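Local coordinates for beta sliding clamp (Bartonella birtlesii LL-WM9, PDB 6PTR), which probably tethers DNA polymerases and other proteins to DNA and confers processivity, forming a ring-shaped head-to-tail homodimer around the duplex, at residues C[185-189]-C[338-342]; C[189-193]-C[259-263]; C[262-267]-C[360-364]; C[342-346]-C[373-377]. All blocks are in the same frame, centred on the assembly; numbering follows the deposited sequence.

How the contacts relate
All four contacts gather around one eight-stranded antiparallel sheet, built from four strands of the central domain and four of the C-terminal domain, which meet where strand 189-196 pairs with strand 372-376. Contact 4 sets helix 336-345 against one face, and contact 1 joins the same helix to the 185-189 turn between two strands; they share Ile342. Contacts 2 and 3 lay the 259-267 loop over the other face, sharing Val262 and Ile263. Contact 1, at the surface, relies on charge and stacking. Contacts 2 and 4 are buried and mainly apolar, although contact 4 adds a glutamine-tyrosine hydrogen bond. Contact 3, partly buried, combines proline and leucine packing with an asparagine tie. Residues of all four contacts touch the bound griselimycin.

Contact 1: residues C[185-189]-C[338-342]; sequences TDGHR and YLLDI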
loop_
_atom_site.group_PDB
_atom_site.type_symbol
_atom_site.label_atom_id
_atom_site.label_comp_id
_atom_site.label_asym_id
_atom_site.label_seq_id
_atom_site.Cartn_x
_atom_site.Cartn_y
_atom_site.Cartn_z
ATOM N N THR C 185 -12.744 23.297 9.458
ATOM C CA THR C 185 -12.335 24.005 8.258
ATOM C C THR C 185 -10.821 23.975 8.162
ATOM O O THR C 185 -10.110 23.858 9.161
ATOM C CB THR C 185 -12.859 25.440 8.281
ATOM O OG1 THR C 185 -12.519 26.097 7.045
ATOM C CG2 THR C 185 -12.225 26.206 9.420
ATOM N N ASP C 186 -10.335 24.096 6.930
ATOM C CA ASP C 186 -8.919 24.273 6.665
ATOM C C ASP C 186 -8.638 25.609 5.980
ATOM O O ASP C 186 -7.542 25.800 5.450
ATOM C CB ASP C 186 -8.400 23.103 5.824
ATOM C CG ASP C 186 -9.037 23.028 4.446
ATOM O OD1 ASP C 186 -9.890 23.883 4.103
ATOM O OD2 ASP C 186 -8.676 22.093 3.708
ATOM N N GLY C 187 -9.609 26.523 5.970
ATOM C CA GLY C 187 -9.490 27.796 5.305
ATOM C C GLY C 187 -9.933 27.785 3.857
ATOM O O GLY C 187 -9.992 28.855 3.233
ATOM N N HIS C 188 -10.241 26.609 3.306
ATOM C CA HIS C 188 -10.697 26.494 1.923
ATOM C C HIS C 188 -12.028 25.765 1.864
ATOM O O HIS C 188 -12.936 26.189 1.146
ATOM C CB HIS C 188 -9.648 25.764 1.086
ATOM C CG HIS C 188 -8.370 26.528 0.987
ATOM N ND1 HIS C 188 -7.263 26.222 1.747
ATOM C CD2 HIS C 188 -8.046 27.630 0.270
ATOM C CE1 HIS C 188 -6.296 27.084 1.471
ATOM N NE2 HIS C 188 -6.744 27.942 0.573
ATOM N N ARG C 189 -12.109 24.641 2.581
ATOM C CA ARG C 189 -13.326 23.859 2.775
ATOM C C ARG C 189 -13.846 24.137 4.181
ATOM O O ARG C 189 -13.060 24.333 5.110
ATOM C CB ARG C 189 -13.044 22.348 2.633
ATOM C CG ARG C 189 -12.288 21.928 1.366
ATOM C CD ARG C 189 -11.774 20.494 1.474
ATOM N NE ARG C 189 -10.593 20.398 2.331
ATOM C CZ ARG C 189 -9.938 19.266 2.572
ATOM N NH1 ARG C 189 -10.340 18.130 2.020
ATOM N NH2 ARG C 189 -8.886 19.269 3.378
ATOM N N TYR C 338 -10.857 19.203 -3.763
ATOM C CA TYR C 338 -11.826 19.628 -2.760
ATOM C C TYR C 338 -13.248 19.408 -3.246
ATOM O O TYR C 338 -14.131 19.059 -2.455
ATOM C CB TYR C 338 -11.605 21.099 -2.391
ATOM C CG TYR C 338 -10.279 21.380 -1.701
ATOM C CD1 TYR C 338 -9.476 20.348 -1.235
ATOM C CD2 TYR C 338 -9.842 22.695 -1.510
ATOM C CE1 TYR C 338 -8.262 20.604 -0.587
ATOM C CE2 TYR C 338 -8.627 22.969 -0.878
ATOM C CZ TYR C 338 -7.848 21.917 -0.413
ATOM O OH TYR C 338 -6.649 22.170 0.217
ATOM N N LEU C 339 -13.501 19.625 -4.543
ATOM C CA LEU C 339 -14.818 19.316 -5.088
ATOM C C LEU C 339 -15.138 17.841 -4.939
ATOM O O LEU C 339 -16.256 17.477 -4.559
ATOM C CB LEU C 339 -14.900 19.707 -6.565
ATOM C CG LEU C 339 -15.086 21.171 -6.933
ATOM C CD1 LEU C 339 -14.908 21.294 -8.452
ATOM C CD2 LEU C 339 -16.459 21.664 -6.510
ATOM N N LEU C 340 -14.170 16.969 -5.228
ATOM C CA LEU C 340 -14.423 15.539 -5.067
ATOM C C LEU C 340 -14.616 15.177 -3.598
ATOM O O LEU C 340 -15.468 14.343 -3.270
ATOM C CB LEU C 340 -13.279 14.740 -5.680
ATOM C CG LEU C 340 -13.236 14.901 -7.207
ATOM C CD1 LEU C 340 -12.016 14.212 -7.772
ATOM C CD2 LEU C 340 -14.506 14.328 -7.817
ATOM N N ASP C 341 -13.856 15.815 -2.702
ATOM C CA ASP C 341 -14.058 15.574 -1.273
ATOM C C ASP C 341 -15.502 15.852 -0.875
ATOM O O ASP C 341 -16.144 15.029 -0.210
ATOM C CB ASP C 341 -13.107 16.438 -0.434
ATOM C CG ASP C 341 -11.653 16.026 -0.558
ATOM O OD1 ASP C 341 -11.361 14.867 -0.946
ATOM O OD2 ASP C 341 -10.794 16.873 -0.232
ATOM N N ILE C 342 -16.039 17.003 -1.287
ATOM C CA ILE C 342 -17.385 17.363 -0.859
ATOM C C ILE C 342 -18.427 16.515 -1.579
ATOM O O ILE C 342 -19.406 16.066 -0.968
ATOM C CB ILE C 342 -17.604 18.869 -1.065
ATOM C CG1 ILE C 342 -16.697 19.634 -0.104
ATOM C CG2 ILE C 342 -19.069 19.226 -0.838
ATOM C CD1 ILE C 342 -16.550 21.128 -0.479
HETATM O O HOH W 1 -6.712 23.438 2.408
#
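Residues 185-189 form the tight turn of a beta-hairpin joining strands 179-185 and 189-196, and residues 338-342 are a turn of helix 336-345, with Ile342 N bonded to Tyr338 O at 3.0 Å. The closest backbone approach is between Arg189 CA and Tyr338 CA, 7.1 Å. Inside the turn, Thr185 OG1 accepts from Gly187 N (3.1 Å) in an ST turn, while Asp186 OD1 accepts from His188 N (2.9 Å) in an Asx turn and from Arg189 N (2.8 Å). Gly187, at a positive phi of 89°, hydrogen-bonds through its backbone to the bound griselimycin, so this hairpin, which belongs to the central domain, borders the peptide site as well as meeting a helix of the C-terminal domain. Arg189 spans that domain junction. Its guanidinium lies flat on the Tyr338 ring, centres 4.4 Å apart and planes at 15°, and CD adds a CH-pi contact 3.9 Å from the ring centroid. In the conformer given, a salt-bridge network engages the same group: NH2 of Arg189 meets OD2 of Asp186 at 2.9 Å and NH1 of Arg189 meets OD2 of Asp341 at 2.6 Å. His188 CB packs on Tyr338 CE2 (3.6 Å), and a water joins His188 ND1 to Tyr338 OH.

Contact 2: residues C[189-193]-C[259-263]; sequences RLAQV and YQRVI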
loop_
_atom_site.group_PDB
_atom_site.type_symbol
_atom_site.label_atom_id
_atom_site.label_comp_id
_atom_site.label_asym_id
_atom_site.label_seq_id
_atom_site.Cartn_x
_atom_site.Cartn_y
_atom_site.Cartn_z
ATOM N N ARG C 189 -12.109 24.641 2.581
ATOM C CA ARG C 189 -13.326 23.859 2.775
ATOM C C ARG C 189 -13.846 24.137 4.181
ATOM O O ARG C 189 -13.060 24.333 5.110
ATOM C CB ARG C 189 -13.044 22.348 2.633
ATOM C CG ARG C 189 -12.288 21.928 1.366
ATOM C CD ARG C 189 -11.774 20.494 1.474
ATOM N NE ARG C 189 -10.593 20.398 2.331
ATOM C CZ ARG C 189 -9.938 19.266 2.572
ATOM N NH1 ARG C 189 -10.340 18.130 2.020
ATOM N NH2 ARG C 189 -8.886 19.269 3.378
ATOM N N LEU C 190 -15.163 24.140 4.344
ATOM C CA LEU C 190 -15.718 24.173 5.694
ATOM C C LEU C 190 -16.886 23.213 5.745
ATOM O O LEU C 190 -17.657 23.123 4.785
ATOM C CB LEU C 190 -16.192 25.576 6.108
ATOM C CG LEU C 190 -16.862 25.659 7.491
ATOM C CD1 LEU C 190 -16.492 26.981 8.182
ATOM C CD2 LEU C 190 -18.362 25.530 7.407
ATOM N N ALA C 191 -17.019 22.501 6.871
ATOM C CA ALA C 191 -18.141 21.602 7.072
ATOM C C ALA C 191 -18.835 21.983 8.373
ATOM O O ALA C 191 -18.168 22.285 9.365
ATOM C CB ALA C 191 -17.684 20.116 7.141
ATOM N N GLN C 192 -20.167 22.000 8.345
ATOM C CA GLN C 192 -20.983 22.320 9.508
ATOM C C GLN C 192 -22.095 21.299 9.625
ATOM O O GLN C 192 -22.850 21.096 8.669
ATOM C CB GLN C 192 -21.596 23.724 9.385
ATOM C CG GLN C 192 -22.520 24.058 10.543
ATOM C CD GLN C 192 -23.177 25.427 10.396
ATOM O OE1 GLN C 192 -22.590 26.437 10.736
ATOM N NE2 GLN C 192 -24.404 25.451 9.898
ATOM N N VAL C 193 -22.214 20.664 10.795
ATOM C CA VAL C 193 -23.323 19.742 11.050
ATOM C C VAL C 193 -23.957 20.081 12.390
ATOM O O VAL C 193 -23.249 20.362 13.366
ATOM C CB VAL C 193 -22.863 18.267 11.003
ATOM C CG1 VAL C 193 -21.727 17.977 12.011
ATOM C CG2 VAL C 193 -24.070 17.330 11.186
ATOM N N TYR C 259 -16.613 31.455 12.474
ATOM C CA TYR C 259 -16.872 30.762 11.216
ATOM C C TYR C 259 -18.212 31.133 10.601
ATOM O O TYR C 259 -18.384 30.967 9.393
ATOM C CB TYR C 259 -16.809 29.235 11.416
ATOM C CG TYR C 259 -17.943 28.772 12.295
ATOM C CD1 TYR C 259 -19.186 28.454 11.742
ATOM C CD2 TYR C 259 -17.806 28.738 13.677
ATOM C CE1 TYR C 259 -20.254 28.101 12.540
ATOM C CE2 TYR C 259 -18.887 28.377 14.493
ATOM C CZ TYR C 259 -20.094 28.071 13.914
ATOM O OH TYR C 259 -21.179 27.736 14.679
ATOM N N GLN C 260 -19.183 31.604 11.394
ATOM C CA GLN C 260 -20.472 31.969 10.815
ATOM C C GLN C 260 -20.325 33.088 9.796
ATOM O O GLN C 260 -21.155 33.203 8.894
ATOM C CB GLN C 260 -21.464 32.365 11.913
ATOM C CG GLN C 260 -21.807 31.175 12.798
ATOM C CD GLN C 260 -22.758 31.524 13.927
ATOM O OE1 GLN C 260 -23.430 32.551 13.892
ATOM N NE2 GLN C 260 -22.826 30.661 14.928
ATOM N N ARG C 261 -19.253 33.870 9.879
ATOM C CA ARG C 261 -19.081 34.938 8.911
ATOM C C ARG C 261 -18.852 34.416 7.500
ATOM O O ARG C 261 -19.060 35.172 6.543
ATOM C CB ARG C 261 -17.907 35.821 9.311
ATOM C CG ARG C 261 -18.111 36.555 10.611
ATOM C CD ARG C 261 -17.157 37.714 10.674
ATOM N NE ARG C 261 -16.989 38.195 12.040
ATOM C CZ ARG C 261 -16.476 39.381 12.319
ATOM N NH1 ARG C 261 -16.099 40.164 11.321
ATOM N NH2 ARG C 261 -16.335 39.775 13.577
ATOM N N VAL C 262 -18.408 33.164 7.335
ATOM C CA VAL C 262 -18.069 32.693 5.988
ATOM C C VAL C 262 -19.175 31.891 5.327
ATOM O O VAL C 262 -19.039 31.536 4.148
ATOM C CB VAL C 262 -16.767 31.867 5.954
ATOM C CG1 VAL C 262 -15.686 32.569 6.730
ATOM C CG2 VAL C 262 -16.972 30.435 6.463
ATOM N N ILE C 263 -20.266 31.607 6.026
ATOM C CA ILE C 263 -21.291 30.747 5.449
ATOM C C ILE C 263 -22.231 31.620 4.637
ATOM O O ILE C 263 -22.938 32.468 5.195
ATOM C CB ILE C 263 -22.018 29.945 6.551
ATOM C CG1 ILE C 263 -21.003 29.053 7.272
ATOM C CG2 ILE C 263 -23.150 29.129 5.958
ATOM C CD1 ILE C 263 -21.585 28.200 8.361
#
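Two knobs rise from strand 189-193 toward the 259-263 segment: in the alternating pattern of an extended strand, Leu190 and Gln192 point at the loop. Facing them is a short 3-10 turn, 259-261, with Val262 N bonding to Tyr259 O at 3.0 Å; Tyr259, together with Val262 and Ile263 just after the turn, lines a shallow hollow. Leu190 fills it. Its CD1 sits 4.0 Å from Tyr259 CB and 3.9 Å from Val262 CG2, while its CD2 reaches Ile263 CD1 at 4.3 Å. Gln192, with chi1 and chi2 both t, extends its aliphatic chain, so that its OE1 slips between the edge of the Tyr259 ring (CE1, 3.4 Å) and Ile263 CD1 (3.1 Å). The 259-263 segment lies over the sheet face at the passage from the central to the C-terminal domain. Leu190 and Val262 also pack on apolar side chains of griselimycin, making this surface part of the wall of the peptide-binding site. The hydroxyl of Tyr259 hydrogen-bonds to His171 and Arg181 on neighbouring strands of the sheet. Leu190 packs through carbon alone, and the amide oxygen of Gln192 meets carbon atoms of Tyr259 and Ile263, so cohesion between the segments rests on fit and burial rather than on directional bonds.

Contact 3: residues C[262-267]-C[360-364]; sequences VIPLGN and APALI
The 262-267 segment is an irregular loop leading toward strand 269-274. Val262 has phi/psi -98/-5°, Ile263 and Pro264 are extended (-87/111° and -81/105°), Leu265 and Gly266 turn the chain near -92/-8° and -100/1°, and Asn267 resumes at -58/139°. Opposite it, Pro361 (-58/145°) leads into the strand of Ala362 (-101/141°) and Leu363 (-104/126°), and the backbones come nearest at Pro264 CA and Leu363 CA, 6.4 Å apart. Apolar packing centres on Pro264, whose CG lies 4.2 Å from Pro361 CB and 4.0 Å from Leu363 CB. Leu363, with chi1 t and chi2 p, points toward the loop; its CD1 meets Ile263 CG2 at 4.3 Å, its CD2 meets Leu265 CD2 at 4.5 Å, and this CD2 also lies 3.4 Å from Pro264 O. Polar contact is concentrated on Pro361 O. With chi1 m (-73°) and chi2 near 3°, Asn267 donates from ND2 to Pro361 O at 2.9 Å, while a water donates to both Asn267 OD1 (2.7 Å) and Pro361 O (3.0 Å). Asn267 ND2 also bonds to Met354 O on the adjoining strand 350-355. Here the loop entering the C-terminal domain is laid over its own sheet, and Val262 and Pro361 both touch griselimycin. The chemistry pairs a non-directional proline-leucine patch with one carbonyl served twice by a single asparagine, directly and through water, which ties Asn267 to the start of the strand.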
loop_
_atom_site.group_PDB
_atom_site.type_symbol
_atom_site.label_atom_id
_atom_site.label_comp_id
_atom_site.label_asym_id
_atom_site.label_seq_id
_atom_site.Cartn_x
_atom_site.Cartn_y
_atom_site.Cartn_z
ATOM N N VAL C 262 -18.408 33.164 7.335
ATOM C CA VAL C 262 -18.069 32.693 5.988
ATOM C C VAL C 262 -19.175 31.891 5.327
ATOM O O VAL C 262 -19.039 31.536 4.148
ATOM C CB VAL C 262 -16.767 31.867 5.954
ATOM C CG1 VAL C 262 -15.686 32.569 6.730
ATOM C CG2 VAL C 262 -16.972 30.435 6.463
ATOM N N ILE C 263 -20.266 31.607 6.026
ATOM C CA ILE C 263 -21.291 30.747 5.449
ATOM C C ILE C 263 -22.231 31.620 4.637
ATOM O O ILE C 263 -22.938 32.468 5.195
ATOM C CB ILE C 263 -22.018 29.945 6.551
ATOM C CG1 ILE C 263 -21.003 29.053 7.272
ATOM C CG2 ILE C 263 -23.150 29.129 5.958
ATOM C CD1 ILE C 263 -21.585 28.200 8.361
ATOM N N PRO C 264 -22.233 31.500 3.314
ATOM C CA PRO C 264 -22.993 32.446 2.495
ATOM C C PRO C 264 -24.453 32.030 2.471
ATOM O O PRO C 264 -24.829 31.051 1.822
ATOM C CB PRO C 264 -22.328 32.318 1.113
ATOM C CG PRO C 264 -21.828 30.936 1.057
ATOM C CD PRO C 264 -21.533 30.490 2.494
ATOM N N LEU C 265 -25.273 32.747 3.208
ATOM C CA LEU C 265 -26.690 32.425 3.175
ATOM C C LEU C 265 -27.442 33.229 2.130
ATOM O O LEU C 265 -28.610 32.928 1.862
ATOM C CB LEU C 265 -27.312 32.621 4.561
ATOM C CG LEU C 265 -26.739 31.666 5.619
ATOM C CD1 LEU C 265 -27.441 31.843 6.961
ATOM C CD2 LEU C 265 -26.789 30.190 5.158
ATOM N N GLY C 266 -26.801 34.210 1.508
ATOM C CA GLY C 266 -27.439 35.014 0.496
ATOM C C GLY C 266 -27.144 34.673 -0.949
ATOM O O GLY C 266 -27.658 35.360 -1.832
ATOM N N ASN C 267 -26.337 33.646 -1.229
ATOM C CA ASN C 267 -26.022 33.310 -2.617
ATOM C C ASN C 267 -27.295 33.026 -3.405
ATOM O O ASN C 267 -28.202 32.354 -2.912
ATOM C CB ASN C 267 -25.097 32.093 -2.675
ATOM C CG ASN C 267 -23.692 32.404 -2.253
ATOM O OD1 ASN C 267 -23.381 33.527 -1.847
ATOM N ND2 ASN C 267 -22.820 31.398 -2.326
ATOM N N ALA C 360 -16.410 34.394 -4.618
ATOM C CA ALA C 360 -17.161 34.312 -3.372
ATOM C C ALA C 360 -17.390 32.861 -2.980
ATOM O O ALA C 360 -17.510 31.998 -3.852
ATOM C CB ALA C 360 -18.513 35.017 -3.511
ATOM N N PRO C 361 -17.461 32.569 -1.678
ATOM C CA PRO C 361 -17.641 31.174 -1.241
ATOM C C PRO C 361 -18.908 30.560 -1.810
ATOM O O PRO C 361 -19.934 31.225 -1.951
ATOM C CB PRO C 361 -17.737 31.288 0.291
ATOM C CG PRO C 361 -17.141 32.569 0.643
ATOM C CD PRO C 361 -17.301 33.492 -0.543
ATOM N N ALA C 362 -18.829 29.269 -2.112
ATOM C CA ALA C 362 -19.957 28.487 -2.602
ATOM C C ALA C 362 -20.510 27.679 -1.444
ATOM O O ALA C 362 -19.745 27.170 -0.627
ATOM C CB ALA C 362 -19.524 27.541 -3.717
ATOM N N LEU C 363 -21.834 27.561 -1.387
ATOM C CA LEU C 363 -22.521 26.744 -0.393
ATOM C C LEU C 363 -22.990 25.471 -1.083
ATOM O O LEU C 363 -23.695 25.543 -2.098
ATOM C CB LEU C 363 -23.701 27.513 0.188
ATOM C CG LEU C 363 -24.657 26.907 1.230
ATOM C CD1 LEU C 363 -23.968 26.677 2.522
ATOM C CD2 LEU C 363 -25.846 27.853 1.458
ATOM N N ILE C 364 -22.611 24.312 -0.532
ATOM C CA ILE C 364 -22.840 23.023 -1.186
ATOM C C ILE C 364 -23.568 22.083 -0.237
ATOM O O ILE C 364 -23.306 22.070 0.974
ATOM C CB ILE C 364 -21.524 22.379 -1.662
ATOM C CG1 ILE C 364 -20.787 23.289 -2.641
ATOM C CG2 ILE C 364 -21.785 21.008 -2.287
ATOM C CD1 ILE C 364 -19.373 22.872 -2.891
HETATM O O HOH W 2 -20.784 33.975 -1.130
#

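Contact 4: residues C[342-346]-C[373-377]; sequences IAGQL and LYVLM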
loop_
_atom_site.group_PDB
_atom_site.type_symbol
_atom_site.label_atom_id
_atom_site.label_comp_id
_atom_site.label_asym_id
_atom_site.label_seq_id
_atom_site.Cartn_x
_atom_site.Cartn_y
_atom_site.Cartn_z
ATOM N N ILE C 342 -16.039 17.003 -1.287
ATOM C CA ILE C 342 -17.385 17.363 -0.859
ATOM C C ILE C 342 -18.427 16.515 -1.579
ATOM O O ILE C 342 -19.406 16.066 -0.968
ATOM C CB ILE C 342 -17.604 18.869 -1.065
ATOM C CG1 ILE C 342 -16.697 19.634 -0.104
ATOM C CG2 ILE C 342 -19.069 19.226 -0.838
ATOM C CD1 ILE C 342 -16.550 21.128 -0.479
ATOM N N ALA C 343 -18.229 16.256 -2.877
ATOM C CA ALA C 343 -19.143 15.347 -3.567
ATOM C C ALA C 343 -19.203 13.996 -2.861
ATOM O O ALA C 343 -20.280 13.389 -2.744
ATOM C CB ALA C 343 -18.717 15.179 -5.028
ATOM N N GLY C 344 -18.055 13.517 -2.376
ATOM C CA GLY C 344 -18.015 12.276 -1.611
ATOM C C GLY C 344 -18.766 12.310 -0.299
ATOM O O GLY C 344 -19.114 11.250 0.226
ATOM N N GLN C 345 -19.027 13.499 0.257
ATOM C CA GLN C 345 -19.784 13.589 1.505
ATOM C C GLN C 345 -21.272 13.360 1.315
ATOM O O GLN C 345 -21.963 12.988 2.269
ATOM C CB GLN C 345 -19.595 14.963 2.149
ATOM C CG GLN C 345 -18.187 15.198 2.611
ATOM C CD GLN C 345 -17.863 14.343 3.794
ATOM O OE1 GLN C 345 -17.097 13.390 3.697
ATOM N NE2 GLN C 345 -18.463 14.671 4.937
ATOM N N LEU C 346 -21.776 13.615 0.113
ATOM C CA LEU C 346 -23.196 13.639 -0.149
ATOM C C LEU C 346 -23.691 12.247 -0.489
ATOM O O LEU C 346 -22.942 11.408 -0.988
ATOM C CB LEU C 346 -23.487 14.596 -1.301
ATOM C CG LEU C 346 -22.903 15.991 -1.111
ATOM C CD1 LEU C 346 -23.172 16.850 -2.352
ATOM C CD2 LEU C 346 -23.493 16.623 0.139
ATOM N N LEU C 373 -24.107 21.264 5.993
ATOM C CA LEU C 373 -23.777 22.071 4.828
ATOM C C LEU C 373 -22.268 22.125 4.677
ATOM O O LEU C 373 -21.517 21.953 5.641
ATOM C CB LEU C 373 -24.352 23.488 4.918
ATOM C CG LEU C 373 -23.956 24.400 6.085
ATOM C CD1 LEU C 373 -22.655 25.170 5.786
ATOM C CD2 LEU C 373 -25.102 25.364 6.441
ATOM N N TYR C 374 -21.836 22.394 3.455
ATOM C CA TYR C 374 -20.430 22.566 3.173
ATOM C C TYR C 374 -20.226 23.911 2.495
ATOM O O TYR C 374 -21.103 24.411 1.780
ATOM C CB TYR C 374 -19.902 21.434 2.291
ATOM C CG TYR C 374 -20.176 20.111 2.920
ATOM C CD1 TYR C 374 -19.369 19.655 3.963
ATOM C CD2 TYR C 374 -21.274 19.344 2.537
ATOM C CE1 TYR C 374 -19.620 18.460 4.583
ATOM C CE2 TYR C 374 -21.541 18.122 3.161
ATOM C CZ TYR C 374 -20.708 17.697 4.188
ATOM O OH TYR C 374 -20.962 16.507 4.810
ATOM N N VAL C 375 -19.070 24.504 2.740
ATOM C CA VAL C 375 -18.677 25.734 2.070
ATOM C C VAL C 375 -17.338 25.499 1.381
ATOM O O VAL C 375 -16.435 24.866 1.941
ATOM C CB VAL C 375 -18.594 26.906 3.066
ATOM C CG1 VAL C 375 -18.278 28.212 2.331
ATOM C CG2 VAL C 375 -19.871 27.042 3.855
ATOM N N LEU C 376 -17.206 26.007 0.162
ATOM C CA LEU C 376 -15.945 25.845 -0.554
ATOM C C LEU C 376 -15.556 27.163 -1.207
ATOM O O LEU C 376 -16.351 27.760 -1.944
ATOM C CB LEU C 376 -16.062 24.752 -1.613
ATOM C CG LEU C 376 -14.790 24.501 -2.424
ATOM C CD1 LEU C 376 -13.681 24.007 -1.514
ATOM C CD2 LEU C 376 -15.094 23.498 -3.527
ATOM N N MET C 377 -14.315 27.611 -0.935
ATOM C CA MET C 377 -13.820 28.840 -1.550
ATOM C C MET C 377 -13.393 28.567 -2.989
ATOM O O MET C 377 -12.762 27.549 -3.265
ATOM C CB MET C 377 -12.623 29.391 -0.767
ATOM C CG MET C 377 -12.302 30.882 -1.069
ATOM S SD MET C 377 -13.676 31.931 -0.546
ATOM C CE MET C 377 -13.077 33.521 -1.094
HETATM O O HOH W 3 -23.130 15.006 3.953
#
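Helix-on-sheet packing within the C-terminal domain defines this contact: residues 342-346, on helix 336-345, lie against strand 372-376, which pairs with strand 362-366 on one edge and with strand 189-196 of the central domain on the other. The backbones come closest at Ile342 CA and Tyr374 CA, 7.3 Å apart. Tyr374 gives up the most surface. Its CA-to-CB bond points toward the helix and the ring runs on along it, with CB 3.9 Å from Ile342 CG2 and, further out, CE2 3.9 Å from Leu346 CD2. Ile342, second in buried area, wedges between two side chains that follow the strand alternation: while CG2 meets Tyr374, CD1 reaches Leu376 CB at 3.8 Å. Val375, between them in sequence, points away to the opposite face, where it packs on an apolar side chain of griselimycin. The same strand thus carries the helix on one face and the peptide site on the other. Gln345 closes the far end of the contact. Folded by m rotamers at chi1 and chi2, it presents its amide to the tyrosine hydroxyl and also to Asp150 O, linking this segment to the central domain. Gln345 NE2 donates to Tyr374 OH at 3.1 Å, and a water 2.8 Å from Tyr374 OH donates to Gln345 O at 2.9 Å.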